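Local atomic coordinates of phospho-2-dehydro-3-deoxyheptonate aldolase (Francisella tularensis, PDB entry 3TQK), a protein that probably catalyses the condensation of phosphoenolpyruvate with D-erythrose 4-phosphate to give DAHP, the first step of the pathway to chorismate. Residues V168-F182 and V192-F206. Sequence-based numbering, arbitrary orientation.
Sequences VHRELASGLSASIGF and VAVDAVKSATYPHHF
Phe182, on the barrel strand, lays one ring face against helix 192-200, with the peptide between Ala196 and Val197 above the ring centre. Three side chains of the helix touch it: Ala196 CB lies 3.4 Å from Phe182 CD2, Val197 CG2 is 3.6 Å from CD1 of that ring, and Ala200 CB comes obliquely to CZ. Strand and helix run nearly antiparallel, their axes 8.6 Å apart.

The other side of the Ala196 methyl meets Arg170, whose chain, extended from CG to NE, runs alongside helix 192-200 toward its N-terminal end, so that Ala196 CA sits over one guanidinium face. Water 1, in the guanidinium plane, accepts from Arg170 NH2 (2.9 Å) and donates to Asp195 OD2, bridging two groups whose charged atoms do not touch. NE donates to Val164 O and NH1 to Thr97 O of the second subunit, bonds that help to fix the rotation of the group.

One residue on from Arg170, Glu171 presents successive carbons to two rings that lie on different sides of its chain. Its CB stands over a face of Phe206, 4.1 Å from the ring centroid, and its CG over a face of His204: two CH-pi contacts. Phe206 CG lies between its backbone N and carbonyl carbon (chi1 78°), which turns the ring back over the helix 168-173 backbone. His204 NE2 donates to Ser199 O (2.8 Å, 165° at the hydrogen), nearly in its ring plane, while ND1 is hydrogen-bonded to Lys102 NZ of the second subunit; Ser174 OG approaches the ring edge.

Helices 168-173 and 192-200 cross at -46° and pack side by side outside strand 179-182, consecutive helices of a beta/alpha barrel, here the TIM barrel of class-I DAHP synthases, with the chain after the second helix running on into a two-stranded antiparallel sheet.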
ATOM      1  N   VAL A 168      -0.267   4.556  -4.649  1.00 21.12           N
ATOM      2  CA  VAL A 168      -1.561   4.575  -5.336  1.00 21.00           C
ATOM      3  C   VAL A 168      -2.653   5.091  -4.397  1.00 19.86           C
ATOM      4  O   VAL A 168      -3.644   5.654  -4.857  1.00 18.65           O
ATOM      5  CB  VAL A 168      -1.957   3.199  -5.946  1.00 21.59           C
ATOM      6  CG1 VAL A 168      -3.282   3.312  -6.755  1.00 22.46           C
ATOM      7  CG2 VAL A 168      -0.845   2.686  -6.874  1.00 23.80           C
ATOM      8  N   HIS A 169      -2.454   4.925  -3.088  1.00 19.59           N
ATOM      9  CA  HIS A 169      -3.409   5.436  -2.113  1.00 19.18           C
ATOM     10  C   HIS A 169      -3.384   6.967  -1.998  1.00 18.97           C
ATOM     11  O   HIS A 169      -4.439   7.602  -1.889  1.00 17.62           O
ATOM     12  CB  HIS A 169      -3.225   4.742  -0.763  1.00 19.65           C
ATOM     13  CG  HIS A 169      -3.662   3.312  -0.795  1.00 19.79           C
ATOM     14  ND1 HIS A 169      -2.845   2.297  -1.252  1.00 19.87           N
ATOM     15  CD2 HIS A 169      -4.860   2.742  -0.522  1.00 18.59           C
ATOM     16  CE1 HIS A 169      -3.511   1.154  -1.210  1.00 19.85           C
ATOM     17  NE2 HIS A 169      -4.735   1.397  -0.770  1.00 19.05           N
ATOM     18  N   ARG A 170      -2.190   7.555  -2.058  1.00 19.19           N
ATOM     19  CA  ARG A 170      -2.073   9.009  -2.137  1.00 19.45           C
ATOM     20  C   ARG A 170      -2.708   9.506  -3.449  1.00 18.90           C
ATOM     21  O   ARG A 170      -3.482  10.456  -3.462  1.00 18.41           O
ATOM     22  CB  ARG A 170      -0.606   9.418  -2.029  1.00 20.56           C
ATOM     23  CG  ARG A 170       0.036   9.014  -0.711  1.00 21.20           C
ATOM     24  CD  ARG A 170       1.563   9.020  -0.773  1.00 22.51           C
ATOM     25  NE  ARG A 170       2.140   8.835   0.562  1.00 23.12           N
ATOM     26  CZ  ARG A 170       3.347   9.243   0.934  1.00 24.31           C
ATOM     27  NH1 ARG A 170       4.150   9.840   0.074  1.00 25.41           N
ATOM     28  NH2 ARG A 170       3.767   9.033   2.174  1.00 26.15           N
ATOM     29  N   GLU A 171      -2.434   8.818  -4.544  1.00 19.50           N
ATOM     30  CA  GLU A 171      -3.007   9.188  -5.842  1.00 19.78           C
ATOM     31  C   GLU A 171      -4.527   9.091  -5.856  1.00 19.22           C
ATOM     32  O   GLU A 171      -5.229   9.990  -6.350  1.00 18.98           O
ATOM     33  CB  GLU A 171      -2.430   8.281  -6.911  1.00 20.68           C
ATOM     34  CG  GLU A 171      -0.923   8.486  -7.110  1.00 22.15           C
ATOM     35  CD  GLU A 171      -0.281   7.425  -7.962  1.00 23.53           C
ATOM     36  OE1 GLU A 171      -0.842   6.324  -8.133  1.00 26.05           O
ATOM     37  OE2 GLU A 171       0.811   7.698  -8.469  1.00 26.87           O
ATOM     38  N   LEU A 172      -5.016   7.979  -5.320  1.00 18.85           N
ATOM     39  CA  LEU A 172      -6.441   7.726  -5.161  1.00 18.97           C
ATOM     40  C   LEU A 172      -7.102   8.849  -4.361  1.00 18.31           C
ATOM     41  O   LEU A 172      -8.140   9.370  -4.754  1.00 18.44           O
ATOM     42  CB  LEU A 172      -6.647   6.375  -4.451  1.00 19.14           C
ATOM     43  CG  LEU A 172      -8.036   6.058  -3.922  1.00 20.95           C
ATOM     44  CD1 LEU A 172      -9.012   5.852  -5.095  1.00 24.68           C
ATOM     45  CD2 LEU A 172      -7.993   4.827  -3.051  1.00 23.50           C
ATOM     46  N   ALA A 173      -6.488   9.222  -3.244  1.00 17.85           N
ATOM     47  CA  ALA A 173      -7.041  10.257  -2.394  1.00 17.53           C
ATOM     48  C   ALA A 173      -7.093  11.571  -3.131  1.00 17.49           C
ATOM     49  O   ALA A 173      -8.022  12.345  -2.928  1.00 16.85           O
ATOM     50  CB  ALA A 173      -6.220  10.405  -1.103  1.00 17.44           C
ATOM     51  N   SER A 174      -6.093  11.819  -3.985  1.00 17.77           N
ATOM     52  CA  SER A 174      -6.028  13.067  -4.753  1.00 18.32           C
ATOM     53  C   SER A 174      -7.168  13.208  -5.766  1.00 18.80           C
ATOM     54  O   SER A 174      -7.378  14.295  -6.303  1.00 19.13           O
ATOM     55  CB  SER A 174      -4.691  13.189  -5.494  1.00 19.14           C
ATOM     56  OG  SER A 174      -4.668  12.375  -6.664  1.00 19.12           O
ATOM     57  N   GLY A 175      -7.884  12.119  -6.046  1.00 18.68           N
ATOM     58  CA  GLY A 175      -9.005  12.164  -6.982  1.00 19.26           C
ATOM     59  C   GLY A 175     -10.375  11.989  -6.351  1.00 19.24           C
ATOM     60  O   GLY A 175     -11.381  12.121  -7.026  1.00 19.62           O
ATOM     61  N   LEU A 176     -10.426  11.669  -5.065  1.00 18.97           N
ATOM     62  CA  LEU A 176     -11.699  11.504  -4.378  1.00 18.96           C
ATOM     63  C   LEU A 176     -12.289  12.857  -3.985  1.00 18.85           C
ATOM     64  O   LEU A 176     -11.547  13.794  -3.708  1.00 19.41           O
ATOM     65  CB  LEU A 176     -11.513  10.626  -3.139  1.00 18.59           C
ATOM     66  CG  LEU A 176     -11.276   9.158  -3.478  1.00 18.58           C
ATOM     67  CD1 LEU A 176     -10.902   8.398  -2.230  1.00 16.99           C
ATOM     68  CD2 LEU A 176     -12.504   8.554  -4.123  1.00 18.18           C
ATOM     69  N   SER A 177     -13.619  12.955  -3.968  1.00 18.67           N
ATOM     70  CA  SER A 177     -14.293  14.196  -3.594  1.00 19.15           C
ATOM     71  C   SER A 177     -14.372  14.380  -2.072  1.00 18.92           C
ATOM     72  O   SER A 177     -14.253  15.492  -1.572  1.00 19.77           O
ATOM     73  CB  SER A 177     -15.702  14.244  -4.184  1.00 19.79           C
ATOM     74  OG  SER A 177     -15.674  14.385  -5.596  1.00 21.72           O
ATOM     75  N   ALA A 178     -14.595  13.294  -1.350  1.00 18.39           N
ATOM     76  CA  ALA A 178     -14.656  13.315   0.110  1.00 18.60           C
ATOM     77  C   ALA A 178     -13.408  13.963   0.707  1.00 18.52           C
ATOM     78  O   ALA A 178     -12.343  13.949   0.103  1.00 19.12           O
ATOM     79  CB  ALA A 178     -14.799  11.890   0.646  1.00 17.56           C
ATOM     80  N   SER A 179     -13.549  14.540   1.891  1.00 18.48           N
ATOM     81  CA  SER A 179     -12.382  14.871   2.695  1.00 18.52           C
ATOM     82  C   SER A 179     -11.712  13.554   3.103  1.00 18.07           C
ATOM     83  O   SER A 179     -12.388  12.533   3.237  1.00 18.12           O
ATOM     84  CB  SER A 179     -12.788  15.676   3.928  1.00 18.84           C
ATOM     85  OG  SER A 179     -13.232  16.966   3.568  1.00 18.43           O
ATOM     86  N   ILE A 180     -10.394  13.577   3.288  1.00 17.59           N
ATOM     87  CA  ILE A 180      -9.635  12.365   3.563  1.00 17.32           C
ATOM     88  C   ILE A 180      -8.650  12.574   4.712  1.00 17.30           C
ATOM     89  O   ILE A 180      -7.865  13.501   4.684  1.00 17.78           O
ATOM     90  CB  ILE A 180      -8.821  11.911   2.342  1.00 17.46           C
ATOM     91  CG1 ILE A 180      -9.720  11.664   1.135  1.00 18.04           C
ATOM     92  CG2 ILE A 180      -8.021  10.646   2.664  1.00 16.46           C
ATOM     93  CD1 ILE A 180     -10.707  10.521   1.339  1.00 20.17           C
ATOM     94  N   GLY A 181      -8.693  11.697   5.705  1.00 16.87           N
ATOM     95  CA  GLY A 181      -7.678  11.640   6.732  1.00 17.59           C
ATOM     96  C   GLY A 181      -6.712  10.488   6.475  1.00 17.96           C
ATOM     97  O   GLY A 181      -7.120   9.419   6.004  1.00 16.83           O
ATOM     98  N   PHE A 182      -5.432  10.719   6.779  1.00 18.67           N
ATOM     99  CA  PHE A 182      -4.371   9.729   6.608  1.00 19.08           C
ATOM    100  C   PHE A 182      -3.810   9.362   7.970  1.00 20.37           C
ATOM    101  O   PHE A 182      -3.278  10.218   8.689  1.00 20.51           O
ATOM    102  CB  PHE A 182      -3.218  10.301   5.781  1.00 19.57           C
ATOM    103  CG  PHE A 182      -3.565  10.597   4.346  1.00 19.83           C
ATOM    104  CD1 PHE A 182      -4.309  11.713   4.010  1.00 20.05           C
ATOM    105  CD2 PHE A 182      -3.111   9.779   3.324  1.00 21.59           C
ATOM    106  CE1 PHE A 182      -4.614  12.001   2.674  1.00 21.14           C
ATOM    107  CE2 PHE A 182      -3.409  10.076   1.980  1.00 21.23           C
ATOM    108  CZ  PHE A 182      -4.155  11.181   1.667  1.00 18.98           C
ATOM    109  N   VAL A 192       5.355  10.468   7.721  1.00 26.28           N
ATOM    110  CA  VAL A 192       4.822   9.812   6.535  1.00 24.97           C
ATOM    111  C   VAL A 192       3.373  10.184   6.267  1.00 23.43           C
ATOM    112  O   VAL A 192       2.977  10.264   5.112  1.00 22.98           O
ATOM    113  CB  VAL A 192       4.998   8.275   6.571  1.00 25.49           C
ATOM    114  CG1 VAL A 192       6.480   7.940   6.595  1.00 26.31           C
ATOM    115  CG2 VAL A 192       4.276   7.645   7.757  1.00 25.20           C
ATOM    116  N   ALA A 193       2.576  10.420   7.307  1.00 23.24           N
ATOM    117  CA  ALA A 193       1.181  10.843   7.100  1.00 21.97           C
ATOM    118  C   ALA A 193       1.121  12.276   6.589  1.00 21.85           C
ATOM    119  O   ALA A 193       0.287  12.586   5.739  1.00 20.91           O
ATOM    120  CB  ALA A 193       0.355  10.702   8.379  1.00 21.94           C
ATOM    121  N   VAL A 194       2.008  13.136   7.104  1.00 23.00           N
ATOM    122  CA  VAL A 194       2.145  14.506   6.607  1.00 23.24           C
ATOM    123  C   VAL A 194       2.574  14.479   5.141  1.00 23.69           C
ATOM    124  O   VAL A 194       1.978  15.165   4.300  1.00 23.01           O
ATOM    125  CB  VAL A 194       3.134  15.342   7.466  1.00 25.25           C
ATOM    126  CG1 VAL A 194       3.541  16.655   6.753  1.00 23.71           C
ATOM    127  CG2 VAL A 194       2.526  15.625   8.862  1.00 24.52           C
ATOM    128  N   ASP A 195       3.563  13.649   4.824  1.00 24.83           N
ATOM    129  CA  ASP A 195       3.972  13.463   3.427  1.00 25.37           C
ATOM    130  C   ASP A 195       2.781  13.037   2.562  1.00 24.23           C
ATOM    131  O   ASP A 195       2.638  13.474   1.421  1.00 24.43           O
ATOM    132  CB  ASP A 195       5.072  12.402   3.277  1.00 26.38           C
ATOM    133  CG  ASP A 195       6.313  12.695   4.095  1.00 29.01           C
ATOM    134  OD1 ASP A 195       6.573  13.869   4.443  1.00 30.11           O
ATOM    135  OD2 ASP A 195       7.040  11.717   4.394  1.00 32.12           O
ATOM    136  N   ALA A 196       1.920  12.182   3.098  1.00 23.52           N
ATOM    137  CA  ALA A 196       0.842  11.630   2.295  1.00 22.15           C
ATOM    138  C   ALA A 196      -0.190  12.709   2.018  1.00 21.21           C
ATOM    139  O   ALA A 196      -0.717  12.807   0.901  1.00 20.28           O
ATOM    140  CB  ALA A 196       0.197  10.430   2.985  1.00 21.21           C
ATOM    141  N   VAL A 197      -0.504  13.483   3.050  1.00 21.14           N
ATOM    142  CA  VAL A 197      -1.412  14.615   2.902  1.00 20.84           C
ATOM    143  C   VAL A 197      -0.867  15.562   1.816  1.00 21.27           C
ATOM    144  O   VAL A 197      -1.593  15.946   0.903  1.00 21.10           O
ATOM    145  CB  VAL A 197      -1.607  15.369   4.239  1.00 21.20           C
ATOM    146  CG1 VAL A 197      -2.300  16.703   4.014  1.00 20.53           C
ATOM    147  CG2 VAL A 197      -2.411  14.523   5.229  1.00 19.89           C
ATOM    148  N   LYS A 198       0.416  15.896   1.911  1.00 22.14           N
ATOM    149  CA  LYS A 198       1.051  16.798   0.972  1.00 23.25           C
ATOM    150  C   LYS A 198       0.940  16.284  -0.460  1.00 23.13           C
ATOM    151  O   LYS A 198       0.513  17.019  -1.358  1.00 23.15           O
ATOM    152  CB  LYS A 198       2.523  16.979   1.336  1.00 24.96           C
ATOM    153  CG  LYS A 198       3.299  17.970   0.466  1.00 26.35           C
ATOM    154  CD  LYS A 198       2.663  19.345   0.469  1.00 28.18           C
ATOM    155  CE  LYS A 198       3.612  20.416  -0.092  1.00 30.13           C
ATOM    156  NZ  LYS A 198       2.866  21.693  -0.263  1.00 31.66           N
ATOM    157  N   SER A 199       1.313  15.025  -0.661  1.00 22.38           N
ATOM    158  CA  SER A 199       1.247  14.398  -1.973  1.00 22.26           C
ATOM    159  C   SER A 199      -0.157  14.414  -2.548  1.00 21.36           C
ATOM    160  O   SER A 199      -0.335  14.631  -3.740  1.00 21.58           O
ATOM    161  CB  SER A 199       1.766  12.965  -1.912  1.00 21.92           C
ATOM    162  OG  SER A 199       1.672  12.335  -3.173  1.00 23.15           O
ATOM    163  N   ALA A 200      -1.148  14.191  -1.696  1.00 20.83           N
ATOM    164  CA  ALA A 200      -2.546  14.121  -2.120  1.00 20.03           C
ATOM    165  C   ALA A 200      -3.126  15.471  -2.583  1.00 20.18           C
ATOM    166  O   ALA A 200      -4.150  15.498  -3.284  1.00 19.75           O
ATOM    167  CB  ALA A 200      -3.412  13.517  -0.998  1.00 18.41           C
ATOM    168  N   THR A 201      -2.494  16.579  -2.191  1.00 21.17           N
ATOM    169  CA  THR A 201      -2.902  17.904  -2.680  1.00 22.03           C
ATOM    170  C   THR A 201      -2.561  18.120  -4.164  1.00 23.32           C
ATOM    171  O   THR A 201      -3.136  19.009  -4.794  1.00 24.08           O
ATOM    172  CB  THR A 201      -2.253  19.094  -1.888  1.00 22.79           C
ATOM    173  OG1 THR A 201      -0.826  19.070  -2.042  1.00 24.01           O
ATOM    174  CG2 THR A 201      -2.630  19.073  -0.406  1.00 21.73           C
ATOM    175  N   TYR A 202      -1.633  17.332  -4.717  1.00 23.49           N
ATOM    176  CA  TYR A 202      -1.199  17.514  -6.097  1.00 24.43           C
ATOM    177  C   TYR A 202      -2.056  16.787  -7.108  1.00 24.25           C
ATOM    178  O   TYR A 202      -2.727  15.817  -6.768  1.00 23.89           O
ATOM    179  CB  TYR A 202       0.239  17.048  -6.267  1.00 25.59           C
ATOM    180  CG  TYR A 202       1.244  17.972  -5.609  1.00 27.20           C
ATOM    181  CD1 TYR A 202       1.740  19.084  -6.276  1.00 31.13           C
ATOM    182  CD2 TYR A 202       1.690  17.726  -4.323  1.00 27.17           C
ATOM    183  CE1 TYR A 202       2.677  19.932  -5.665  1.00 33.04           C
ATOM    184  CE2 TYR A 202       2.600  18.543  -3.710  1.00 30.01           C
ATOM    185  CZ  TYR A 202       3.092  19.644  -4.374  1.00 32.26           C
ATOM    186  OH  TYR A 202       3.995  20.435  -3.728  1.00 33.83           O
ATOM    187  N   PRO A 203      -2.030  17.243  -8.369  1.00 25.11           N
ATOM    188  CA  PRO A 203      -2.655  16.464  -9.419  1.00 24.68           C
ATOM    189  C   PRO A 203      -1.777  15.255  -9.742  1.00 24.70           C
ATOM    190  O   PRO A 203      -0.545  15.329  -9.659  1.00 25.90           O
ATOM    191  CB  PRO A 203      -2.733  17.439 -10.613  1.00 26.06           C
ATOM    192  CG  PRO A 203      -2.202  18.767 -10.114  1.00 27.43           C
ATOM    193  CD  PRO A 203      -1.397  18.468  -8.895  1.00 26.97           C
ATOM    194  N   HIS A 204      -2.413  14.151 -10.089  1.00 23.55           N
ATOM    195  CA  HIS A 204      -1.710  12.926 -10.413  1.00 23.60           C
ATOM    196  C   HIS A 204      -2.358  12.294 -11.647  1.00 24.29           C
ATOM    197  O   HIS A 204      -3.563  12.456 -11.882  1.00 24.05           O
ATOM    198  CB  HIS A 204      -1.800  11.936  -9.231  1.00 22.41           C
ATOM    199  CG  HIS A 204      -0.991  12.333  -8.035  1.00 19.84           C
ATOM    200  ND1 HIS A 204       0.349  12.048  -7.919  1.00 19.35           N
ATOM    201  CD2 HIS A 204      -1.331  13.005  -6.908  1.00 18.42           C
ATOM    202  CE1 HIS A 204       0.802  12.521  -6.769  1.00 19.99           C
ATOM    203  NE2 HIS A 204      -0.203  13.093  -6.127  1.00 16.75           N
ATOM    204  N   HIS A 205      -1.547  11.590 -12.430  1.00 25.31           N
ATOM    205  CA  HIS A 205      -2.035  10.639 -13.413  1.00 25.73           C
ATOM    206  C   HIS A 205      -1.769   9.247 -12.843  1.00 24.95           C
ATOM    207  O   HIS A 205      -0.643   8.940 -12.465  1.00 25.19           O
ATOM    208  CB  HIS A 205      -1.317  10.816 -14.753  1.00 27.20           C
ATOM    209  CG  HIS A 205      -1.820  11.966 -15.571  1.00 29.03           C
ATOM    210  ND1 HIS A 205      -1.681  13.280 -15.176  1.00 29.67           N
ATOM    211  CD2 HIS A 205      -2.435  11.998 -16.777  1.00 30.92           C
ATOM    212  CE1 HIS A 205      -2.199  14.073 -16.098  1.00 31.46           C
ATOM    213  NE2 HIS A 205      -2.650  13.321 -17.087  1.00 33.48           N
ATOM    214  N   PHE A 206      -2.802   8.418 -12.747  1.00 24.23           N
ATOM    215  CA  PHE A 206      -2.630   7.051 -12.244  1.00 23.53           C
ATOM    216  C   PHE A 206      -3.660   6.097 -12.815  1.00 23.56           C
ATOM    217  O   PHE A 206      -4.682   6.523 -13.331  1.00 23.62           O
ATOM    218  CB  PHE A 206      -2.681   7.030 -10.717  1.00 22.70           C
ATOM    219  CG  PHE A 206      -4.075   7.116 -10.122  1.00 20.95           C
ATOM    220  CD1 PHE A 206      -4.804   8.289 -10.167  1.00 20.88           C
ATOM    221  CD2 PHE A 206      -4.621   6.035  -9.461  1.00 19.59           C
ATOM    222  CE1 PHE A 206      -6.063   8.361  -9.592  1.00 19.13           C
ATOM    223  CE2 PHE A 206      -5.863   6.108  -8.876  1.00 17.16           C
ATOM    224  CZ  PHE A 206      -6.586   7.272  -8.949  1.00 18.33           C
TER
HETATM  225  O   HOH W   1       6.535   9.605   2.786  1.00 10.98           O